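AxyAgu115A (Amphibacillus xylanus NBRC 15112, PDB 6NPS) is a family GH115 alpha-glucuronidase, a hydrolase that probably removes glucuronic acid side groups from xylans such as arabinoglucuronoxylan. Local coordinates at residues K333-K336 against N342-E345; D504-L509 against A569-P574; G144-R149 against D560-T565; K487-Q492 against E508-Y513. The protein carries 3 engineered substitutions. All blocks are in the same frame, centred on the assembly; numbering follows the deposited sequence.

Contact 1. Residues K333-K336 against N342-E345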
# COMPACT_ATOMS: atom_id res chain seq x y z
N LYS A 333 -28.80 -7.79 -52.15
CA LYS A 333 -29.23 -7.28 -53.45
C LYS A 333 -28.03 -6.91 -54.31
O LYS A 333 -27.96 -7.26 -55.49
CB LYS A 333 -30.15 -6.07 -53.29
CG LYS A 333 -31.25 -5.97 -54.32
CD LYS A 333 -31.57 -4.52 -54.67
CE LYS A 333 -32.13 -4.40 -56.08
NZ LYS A 333 -32.14 -2.99 -56.55
N LEU A 334 -27.07 -6.22 -53.71
CA LEU A 334 -25.80 -5.91 -54.36
C LEU A 334 -25.06 -7.18 -54.77
O LEU A 334 -24.57 -7.29 -55.91
CB LEU A 334 -24.96 -5.05 -53.43
CG LEU A 334 -25.44 -3.61 -53.24
CD1 LEU A 334 -24.43 -2.98 -52.28
CD2 LEU A 334 -25.53 -2.89 -54.58
N ILE A 335 -25.02 -8.17 -53.89
CA ILE A 335 -24.26 -9.38 -54.21
C ILE A 335 -24.89 -10.11 -55.40
O ILE A 335 -24.19 -10.49 -56.35
CB ILE A 335 -24.14 -10.26 -52.95
CG1 ILE A 335 -23.19 -9.58 -51.95
CG2 ILE A 335 -23.65 -11.67 -53.32
CD1 ILE A 335 -23.30 -10.13 -50.53
N LYS A 336 -26.20 -10.18 -55.41
CA LYS A 336 -26.90 -10.81 -56.51
C LYS A 336 -26.64 -10.08 -57.82
O LYS A 336 -26.56 -10.70 -58.88
CB LYS A 336 -28.41 -10.86 -56.22
CG LYS A 336 -28.98 -12.26 -56.15
CD LYS A 336 -30.29 -12.28 -55.37
CE LYS A 336 -31.32 -13.16 -56.06
NZ LYS A 336 -32.00 -12.44 -57.18
N ASN A 342 -27.15 -16.23 -58.27
CA ASN A 342 -27.57 -17.32 -57.39
C ASN A 342 -26.94 -17.13 -56.02
O ASN A 342 -25.83 -17.59 -55.76
CB ASN A 342 -27.16 -18.67 -57.98
CG ASN A 342 -27.93 -19.83 -57.35
OD1 ASN A 342 -28.66 -19.65 -56.38
ND2 ASN A 342 -27.76 -21.02 -57.92
N LEU A 343 -27.67 -16.46 -55.14
CA LEU A 343 -27.19 -16.17 -53.78
C LEU A 343 -26.67 -17.42 -53.06
O LEU A 343 -25.68 -17.34 -52.33
CB LEU A 343 -28.32 -15.52 -53.01
CG LEU A 343 -28.03 -14.35 -52.08
CD1 LEU A 343 -26.90 -13.46 -52.63
CD2 LEU A 343 -29.35 -13.57 -51.87
N LYS A 344 -27.31 -18.58 -53.26
CA LYS A 344 -26.84 -19.78 -52.57
C LYS A 344 -25.43 -20.19 -52.99
O LYS A 344 -24.76 -20.90 -52.24
CB LYS A 344 -27.80 -20.95 -52.82
CG LYS A 344 -29.13 -20.79 -52.11
CD LYS A 344 -29.94 -22.08 -52.11
CE LYS A 344 -31.30 -21.86 -51.44
NZ LYS A 344 -32.20 -23.05 -51.53
N GLU A 345 -24.97 -19.77 -54.16
CA GLU A 345 -23.61 -20.06 -54.57
C GLU A 345 -22.59 -19.07 -54.03
O GLU A 345 -21.40 -19.21 -54.32
CB GLU A 345 -23.51 -20.08 -56.10
CG GLU A 345 -24.26 -21.25 -56.74
CD GLU A 345 -23.85 -21.48 -58.19
OE1 GLU A 345 -23.03 -22.40 -58.43
OE2 GLU A 345 -24.36 -20.75 -59.08
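Leu343 overlaps Ile335 and Lys336 near the end of helix 317-338, one methyl to each. Leu343 CD1 lies 3.8 Å from Ile335 CG2, the branch methyl of the isoleucine. Leu343 CD2 lies at the same distance, 3.8 Å, from Lys336 CD, in the middle of the lysine chain. Both neighbours cross the leucine at about a right angle, so each touch is a point of methyl or methylene contact and not a long overlap.

The first torsion of Leu343 is unusual, with chi1 at -139°, away from the staggered positions. It swings the branches back toward the helix although the CB itself does not point there. The Lys336 chain bends at its third and fourth torsions, and its aliphatic part lies against Leu343.

Lys336 is exposed, Leu343 partly so, and Ile335 buried. Ile335 also rests on Leu288 of helix 277-291, on Ile298 and Ile300, and on Val346 and Arg348. A short 3-10 turn carries Leu343, closed by Glu345 N to Asn342 O at 2.8 Å. The contact packs the link between helix 317-338 and strand 348-351 onto the helix end, as in a beta-alpha-beta unit of a TIM-type barrel.

Contact 2. Residues D504-L509 against A569-P574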
# COMPACT_ATOMS: atom_id res chain seq x y z
N ASP A 504 11.99 -34.76 -24.36
CA ASP A 504 11.07 -34.69 -23.24
C ASP A 504 11.32 -33.44 -22.42
O ASP A 504 10.42 -32.94 -21.75
CB ASP A 504 11.13 -35.92 -22.35
CG ASP A 504 9.92 -36.00 -21.39
OD1 ASP A 504 8.86 -36.55 -21.79
OD2 ASP A 504 10.00 -35.49 -20.26
N LYS A 505 12.54 -32.91 -22.44
CA LYS A 505 12.76 -31.63 -21.79
C LYS A 505 12.02 -30.51 -22.54
O LYS A 505 11.41 -29.64 -21.91
CB LYS A 505 14.25 -31.35 -21.68
CG LYS A 505 14.94 -32.25 -20.62
CD LYS A 505 16.45 -32.05 -20.61
CE LYS A 505 17.07 -32.95 -19.54
NZ LYS A 505 18.51 -32.70 -19.45
N VAL A 506 12.05 -30.54 -23.88
CA VAL A 506 11.26 -29.57 -24.65
C VAL A 506 9.79 -29.67 -24.28
O VAL A 506 9.10 -28.65 -24.13
CB VAL A 506 11.47 -29.76 -26.16
CG1 VAL A 506 10.49 -28.83 -26.95
CG2 VAL A 506 12.93 -29.49 -26.52
N PHE A 507 9.28 -30.89 -24.10
CA PHE A 507 7.89 -31.03 -23.68
C PHE A 507 7.64 -30.36 -22.32
O PHE A 507 6.65 -29.64 -22.16
CB PHE A 507 7.49 -32.50 -23.63
CG PHE A 507 6.10 -32.70 -23.09
CD1 PHE A 507 4.99 -32.41 -23.87
CD2 PHE A 507 5.91 -33.08 -21.77
CE1 PHE A 507 3.71 -32.54 -23.36
CE2 PHE A 507 4.63 -33.22 -21.25
CZ PHE A 507 3.52 -32.94 -22.06
N GLU A 508 8.53 -30.59 -21.34
CA GLU A 508 8.39 -29.88 -20.06
C GLU A 508 8.32 -28.37 -20.24
O GLU A 508 7.59 -27.70 -19.51
CB GLU A 508 9.55 -30.21 -19.12
CG GLU A 508 9.60 -31.65 -18.64
CD GLU A 508 10.72 -31.86 -17.61
OE1 GLU A 508 10.66 -31.26 -16.51
OE2 GLU A 508 11.66 -32.63 -17.91
N LEU A 509 9.16 -27.81 -21.13
CA LEU A 509 9.21 -26.36 -21.32
C LEU A 509 7.91 -25.84 -21.91
O LEU A 509 7.36 -24.84 -21.43
CB LEU A 509 10.37 -25.96 -22.26
CG LEU A 509 11.76 -26.21 -21.69
CD1 LEU A 509 12.85 -25.89 -22.68
CD2 LEU A 509 11.94 -25.38 -20.41
N ALA A 569 13.43 -19.45 -31.46
CA ALA A 569 12.15 -18.83 -31.78
C ALA A 569 10.96 -19.66 -31.31
O ALA A 569 9.94 -19.09 -30.92
CB ALA A 569 12.06 -18.59 -33.29
N LEU A 570 11.08 -20.99 -31.30
CA LEU A 570 9.94 -21.83 -30.96
C LEU A 570 9.88 -22.20 -29.48
O LEU A 570 8.79 -22.50 -28.97
CB LEU A 570 9.96 -23.12 -31.81
CG LEU A 570 9.75 -22.93 -33.33
CD1 LEU A 570 9.83 -24.25 -34.13
CD2 LEU A 570 8.42 -22.22 -33.66
N VAL A 571 11.02 -22.29 -28.79
CA VAL A 571 10.99 -22.84 -27.44
C VAL A 571 11.62 -21.84 -26.46
O VAL A 571 11.00 -21.44 -25.47
CB VAL A 571 11.70 -24.20 -27.39
CG1 VAL A 571 11.69 -24.74 -25.96
CG2 VAL A 571 11.04 -25.16 -28.38
N TYR A 572 12.86 -21.44 -26.72
CA TYR A 572 13.60 -20.67 -25.73
C TYR A 572 12.97 -19.29 -25.50
O TYR A 572 12.74 -18.89 -24.35
CB TYR A 572 15.06 -20.54 -26.17
CG TYR A 572 15.96 -19.90 -25.13
CD1 TYR A 572 16.53 -20.67 -24.10
CD2 TYR A 572 16.25 -18.54 -25.18
CE1 TYR A 572 17.37 -20.07 -23.15
CE2 TYR A 572 17.08 -17.93 -24.25
CZ TYR A 572 17.64 -18.70 -23.24
OH TYR A 572 18.45 -18.10 -22.33
N TYR A 573 12.71 -18.53 -26.57
CA TYR A 573 12.18 -17.18 -26.38
C TYR A 573 10.80 -17.18 -25.71
O TYR A 573 10.62 -16.47 -24.71
CB TYR A 573 12.19 -16.46 -27.74
CG TYR A 573 11.47 -15.13 -27.69
CD1 TYR A 573 11.99 -14.07 -26.97
CD2 TYR A 573 10.25 -14.95 -28.34
CE1 TYR A 573 11.33 -12.84 -26.91
CE2 TYR A 573 9.59 -13.74 -28.29
CZ TYR A 573 10.12 -12.70 -27.55
OH TYR A 573 9.46 -11.50 -27.46
N PRO A 574 9.78 -17.92 -26.19
CA PRO A 574 8.50 -18.00 -25.44
C PRO A 574 8.65 -18.45 -23.99
O PRO A 574 7.95 -17.94 -23.11
CB PRO A 574 7.67 -19.05 -26.22
CG PRO A 574 8.35 -19.23 -27.47
CD PRO A 574 9.77 -18.77 -27.39
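Val571 faces Val506 and Leu509 and gives one methyl to each. Its CG1 meets the leucine and its CG2 meets the other valine. Leu509 CD1 is 3.7 Å from Val571 CG1, and Leu509 CB follows at 4.1 Å from the same methyl. Val506 CG1 is 4.0 Å from Val571 CG2, a looser touch. Val571 crosses each of its two partners at about a right angle. The forked end of Val571 thus spans two residues one turn apart on helix 500-519.

The torsion of Val571 sets this up. With CG1 anti to the backbone N (chi1 179°), that methyl is turned to Leu509 and CG2 to Val506.

All three residues are buried, and the contact is wholly apolar. Val506 also rests on Ile490 and on Leu555 of helix 537-558, and Leu509 touches Tyr567 and Thr575. Helix 564-596 is irregular here. It has a wider pi-type turn at 569-572, and it kinks at Pro574, whose N makes no bond to the preceding turn. The contact is plain helix-to-helix packing between 500-519 and 564-596, within the group of helices that follows the barrel strands.

Contact 3. Residues G144-R149 against D560-T565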
# COMPACT_ATOMS: atom_id res chain seq x y z
N GLY A 144 12.16 -21.04 -39.88
CA GLY A 144 13.48 -21.56 -40.19
C GLY A 144 13.78 -22.92 -39.59
O GLY A 144 14.88 -23.15 -39.09
N VAL A 145 12.82 -23.84 -39.62
CA VAL A 145 13.04 -25.20 -39.11
C VAL A 145 13.64 -26.02 -40.26
O VAL A 145 12.93 -26.46 -41.15
CB VAL A 145 11.75 -25.82 -38.58
CG1 VAL A 145 12.02 -27.25 -38.06
CG2 VAL A 145 11.18 -24.91 -37.48
N LEU A 146 14.95 -26.26 -40.21
CA LEU A 146 15.61 -27.05 -41.27
C LEU A 146 15.34 -28.54 -41.09
O LEU A 146 15.48 -29.07 -39.98
CB LEU A 146 17.11 -26.82 -41.26
CG LEU A 146 17.53 -25.41 -41.67
CD1 LEU A 146 19.03 -25.25 -41.46
CD2 LEU A 146 17.13 -25.13 -43.12
N PRO A 147 14.98 -29.27 -42.14
CA PRO A 147 14.72 -30.70 -41.97
C PRO A 147 16.01 -31.50 -41.81
O PRO A 147 17.08 -31.09 -42.26
CB PRO A 147 13.99 -31.08 -43.27
CG PRO A 147 14.42 -30.11 -44.26
CD PRO A 147 14.69 -28.81 -43.51
N ALA A 148 15.89 -32.64 -41.14
CA ALA A 148 17.03 -33.56 -41.09
C ALA A 148 17.44 -33.99 -42.50
O ALA A 148 16.60 -34.23 -43.36
CB ALA A 148 16.68 -34.79 -40.25
N ARG A 149 18.75 -34.02 -42.74
CA ARG A 149 19.30 -34.47 -44.02
C ARG A 149 19.08 -35.98 -44.22
O ARG A 149 19.12 -36.76 -43.26
CB ARG A 149 20.79 -34.13 -44.09
CG ARG A 149 21.04 -32.63 -44.11
CD ARG A 149 20.62 -32.01 -45.47
NE ARG A 149 21.32 -32.70 -46.55
CZ ARG A 149 22.48 -32.30 -47.06
NH1 ARG A 149 23.06 -31.19 -46.61
NH2 ARG A 149 23.05 -33.01 -48.02
N ASP A 560 22.65 -27.65 -31.79
CA ASP A 560 23.69 -27.31 -32.76
C ASP A 560 23.37 -25.98 -33.46
O ASP A 560 22.23 -25.51 -33.48
CB ASP A 560 23.85 -28.42 -33.79
CG ASP A 560 22.61 -28.60 -34.64
OD1 ASP A 560 22.51 -27.92 -35.68
OD2 ASP A 560 21.72 -29.40 -34.26
N GLN A 561 24.41 -25.39 -34.06
CA GLN A 561 24.31 -24.07 -34.70
C GLN A 561 23.22 -24.03 -35.76
O GLN A 561 22.50 -23.03 -35.88
CB GLN A 561 25.65 -23.72 -35.34
CG GLN A 561 26.05 -24.82 -36.32
CD GLN A 561 27.52 -24.87 -36.62
OE1 GLN A 561 28.11 -23.96 -37.21
NE2 GLN A 561 28.14 -25.93 -36.16
N GLN A 562 23.11 -25.09 -36.57
CA GLN A 562 22.16 -25.13 -37.67
C GLN A 562 20.73 -25.05 -37.18
O GLN A 562 19.86 -24.55 -37.89
CB GLN A 562 22.39 -26.41 -38.48
CG GLN A 562 21.94 -26.33 -39.91
CD GLN A 562 22.42 -27.50 -40.77
OE1 GLN A 562 22.96 -28.49 -40.25
NE2 GLN A 562 22.21 -27.40 -42.08
N HIS A 563 20.44 -25.52 -35.97
CA HIS A 563 19.06 -25.57 -35.52
C HIS A 563 18.80 -24.61 -34.38
O HIS A 563 17.70 -24.62 -33.81
CB HIS A 563 18.69 -27.02 -35.16
CG HIS A 563 18.88 -27.99 -36.29
ND1 HIS A 563 19.96 -28.85 -36.36
CD2 HIS A 563 18.13 -28.24 -37.39
CE1 HIS A 563 19.87 -29.57 -37.46
NE2 HIS A 563 18.77 -29.22 -38.11
N PHE A 564 19.79 -23.77 -34.04
CA PHE A 564 19.62 -22.82 -32.94
C PHE A 564 18.45 -21.88 -33.16
O PHE A 564 17.65 -21.64 -32.24
CB PHE A 564 20.91 -22.01 -32.72
CG PHE A 564 20.82 -21.03 -31.60
CD1 PHE A 564 21.00 -21.45 -30.28
CD2 PHE A 564 20.56 -19.69 -31.85
CE1 PHE A 564 20.91 -20.55 -29.23
CE2 PHE A 564 20.48 -18.77 -30.79
CZ PHE A 564 20.64 -19.19 -29.49
N THR A 565 18.33 -21.32 -34.37
CA THR A 565 17.28 -20.33 -34.62
C THR A 565 15.89 -20.88 -34.32
O THR A 565 15.07 -20.21 -33.69
CB THR A 565 17.37 -19.83 -36.08
OG1 THR A 565 18.55 -19.02 -36.25
CG2 THR A 565 16.17 -19.00 -36.43
O HOH W 1 17.17 -23.26 -37.04
O HOH W 2 19.22 -30.13 -40.99
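A His-carboxylate pair at the start of helix 564-596 faces the loop 144-149, where Leu146 touches Gln562 and His563. Leu146 CD1 presses on the aliphatic part of Gln562, 3.5 Å from its CG. The two side chains cross at about a right angle. Leu146 O lies at the edge of the His563 ring, 3.8 Å from NE2.

His563 is the N-cap residue of the helix. Its ring is held from the other side of the imidazole by Asp560. His563 ND1 donates to Asp560 OD2 at 2.8 Å with an N-H...O angle of 163°. The oxygen uses its syn lone pair, and the bond lies near the ring plane, 11° out of it. Asp560 OD1 takes a weaker share from ND1. Gln562 CB lies over one face of the ring, offset toward the rim.

Water bridges the loop and the helix start. Water 2 donates to Pro147 O at 2.7 Å and lies 3.1 Å from His563 NE2. With an alanine in place of His563, the Asp560 carboxylate would probably lose its ring N-H partner and water 2 its link to the helix start. Water 1 sits between Gly144 O and Gln562 O, 3.1 Å from each, though further acceptors compete for its protons. Val145, on the same loop, packs on Ala566 and Leu570 of helix 564-596.

Contact 4. Residues K487-Q492 against E508-Y513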
# COMPACT_ATOMS: atom_id res chain seq x y z
N LYS A 487 3.92 -33.64 -28.13
CA LYS A 487 5.11 -34.44 -28.37
C LYS A 487 5.29 -34.70 -29.85
O LYS A 487 6.41 -34.71 -30.35
CB LYS A 487 5.03 -35.76 -27.60
CG LYS A 487 5.03 -35.52 -26.09
CD LYS A 487 5.00 -36.88 -25.35
CE LYS A 487 5.55 -36.72 -23.94
NZ LYS A 487 4.51 -36.74 -22.88
N GLN A 488 4.19 -34.96 -30.56
CA GLN A 488 4.30 -35.11 -32.01
C GLN A 488 4.75 -33.81 -32.67
O GLN A 488 5.49 -33.83 -33.69
CB GLN A 488 2.96 -35.57 -32.60
CG GLN A 488 2.75 -37.06 -32.31
CD GLN A 488 1.41 -37.62 -32.76
OE1 GLN A 488 0.93 -37.34 -33.86
NE2 GLN A 488 0.80 -38.44 -31.90
N TRP A 489 4.30 -32.67 -32.15
CA TRP A 489 4.73 -31.41 -32.72
C TRP A 489 6.22 -31.18 -32.47
O TRP A 489 6.93 -30.69 -33.35
CB TRP A 489 3.89 -30.28 -32.12
CG TRP A 489 4.09 -28.92 -32.70
CD1 TRP A 489 3.39 -28.35 -33.76
CD2 TRP A 489 4.98 -27.91 -32.20
NE1 TRP A 489 3.83 -27.05 -33.96
CE2 TRP A 489 4.80 -26.76 -33.02
CE3 TRP A 489 5.92 -27.86 -31.14
CZ2 TRP A 489 5.53 -25.58 -32.82
CZ3 TRP A 489 6.66 -26.71 -30.96
CH2 TRP A 489 6.46 -25.57 -31.79
N ILE A 490 6.72 -31.55 -31.28
CA ILE A 490 8.16 -31.44 -30.99
C ILE A 490 8.97 -32.33 -31.94
O ILE A 490 10.00 -31.91 -32.47
CB ILE A 490 8.41 -31.81 -29.52
CG1 ILE A 490 7.86 -30.70 -28.64
CG2 ILE A 490 9.94 -32.05 -29.25
CD1 ILE A 490 7.60 -31.15 -27.20
N GLU A 491 8.50 -33.55 -32.19
CA GLU A 491 9.20 -34.44 -33.12
C GLU A 491 9.27 -33.82 -34.52
O GLU A 491 10.29 -33.94 -35.21
CB GLU A 491 8.48 -35.78 -33.18
CG GLU A 491 9.28 -36.87 -33.87
CD GLU A 491 10.47 -37.29 -33.03
OE1 GLU A 491 11.52 -37.65 -33.61
OE2 GLU A 491 10.34 -37.23 -31.79
N GLN A 492 8.18 -33.18 -34.94
CA GLN A 492 8.11 -32.56 -36.27
C GLN A 492 9.11 -31.41 -36.41
O GLN A 492 9.72 -31.25 -37.47
CB GLN A 492 6.68 -32.08 -36.49
CG GLN A 492 6.34 -31.46 -37.82
CD GLN A 492 4.84 -31.13 -37.89
OE1 GLN A 492 4.35 -30.22 -37.20
NE2 GLN A 492 4.10 -31.90 -38.69
N GLU A 508 8.53 -30.59 -21.34
CA GLU A 508 8.39 -29.88 -20.06
C GLU A 508 8.32 -28.37 -20.24
O GLU A 508 7.59 -27.70 -19.51
CB GLU A 508 9.55 -30.21 -19.12
CG GLU A 508 9.60 -31.65 -18.64
CD GLU A 508 10.72 -31.86 -17.61
OE1 GLU A 508 10.66 -31.26 -16.51
OE2 GLU A 508 11.66 -32.63 -17.91
N LEU A 509 9.16 -27.81 -21.13
CA LEU A 509 9.21 -26.36 -21.32
C LEU A 509 7.91 -25.84 -21.91
O LEU A 509 7.36 -24.84 -21.43
CB LEU A 509 10.37 -25.96 -22.26
CG LEU A 509 11.76 -26.21 -21.69
CD1 LEU A 509 12.85 -25.89 -22.68
CD2 LEU A 509 11.94 -25.38 -20.41
N LEU A 510 7.42 -26.49 -22.98
CA LEU A 510 6.25 -25.96 -23.70
C LEU A 510 4.99 -26.12 -22.86
O LEU A 510 4.20 -25.17 -22.72
CB LEU A 510 6.05 -26.69 -25.05
CG LEU A 510 7.18 -26.58 -26.06
CD1 LEU A 510 6.78 -27.29 -27.38
CD2 LEU A 510 7.41 -25.11 -26.29
N ASN A 511 4.80 -27.32 -22.32
CA ASN A 511 3.68 -27.57 -21.43
C ASN A 511 3.78 -26.73 -20.18
O ASN A 511 2.79 -26.17 -19.70
CB ASN A 511 3.64 -29.05 -21.07
CG ASN A 511 2.28 -29.49 -20.60
OD1 ASN A 511 1.36 -29.64 -21.40
ND2 ASN A 511 2.13 -29.67 -19.29
N GLY A 512 5.00 -26.61 -19.64
CA GLY A 512 5.30 -25.77 -18.50
C GLY A 512 5.00 -24.30 -18.66
O GLY A 512 4.22 -23.75 -17.88
N TYR A 513 5.60 -23.62 -19.65
CA TYR A 513 5.38 -22.18 -19.72
C TYR A 513 3.93 -21.86 -20.07
O TYR A 513 3.37 -20.87 -19.57
CB TYR A 513 6.38 -21.52 -20.70
CG TYR A 513 5.91 -21.31 -22.14
CD1 TYR A 513 5.05 -20.27 -22.48
CD2 TYR A 513 6.40 -22.13 -23.18
CE1 TYR A 513 4.63 -20.07 -23.80
CE2 TYR A 513 5.97 -21.93 -24.53
CZ TYR A 513 5.09 -20.90 -24.81
OH TYR A 513 4.66 -20.70 -26.14
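Trp489 extends its ring with CG anti to the backbone N (chi1 -174°), while Leu510 has CG anti to its carbonyl carbon (chi1 -62°). These torsions bring the six-membered part of the indole to Leu510 CD1. Trp489 CZ3 is 3.6 Å from Leu510 CD1, and Trp489 CE3 is 3.9 Å from it. The two side chains cross at about a right angle.

Ile490 arrives differently. It meets the leucine tip to tip, with Ile490 CG1 3.8 Å from Leu510 CD1 and Ile490 CD1 4.0 Å from that same methyl. A single methyl of Leu510 therefore serves both residues of helix 482-494. The other methyl, CD2, lies in plane at the edge of the Tyr513 ring on its own helix.

All three touching residues are buried and apolar where they meet. The indole N-H is occupied too: Trp489 NE1 makes a weak hydrogen bond to Ser462 OG. Ile490 also touches Val506 and Phe507 of helix 500-519, and Trp489 also leans on Leu139. Nearby, Lys487 makes a cation-pi contact with Phe507. The contact joins two consecutive helices, 482-494 and 500-519, through a leucine methyl set against a tryptophan and an isoleucine, plain packing in an all-helical part of the chain.

Contacts 2 and 4 form one buried packing region, with centres about 6 Å apart. They share Glu508 and Leu509 on helix 500-519. Val506 CG1 approaches Ile490 CG1 at 3.7 Å, and Pro574 CB approaches Tyr513 OH at 3.4 Å. Contact 3 joins this region through helix 564-596: Leu570 CD1 lies 3.7 Å from Val145 CG2, and the centres of contacts 2 and 3 are about 15 Å apart. Contacts 3 and 4 come within about 5 Å at their nearest atoms without touching. Contact 1 is separate, about 46 to 49 Å from the others, centre to centre, at a barrel helix. A glycerol, probably from crystallisation, binds Gln492 beside contact 4.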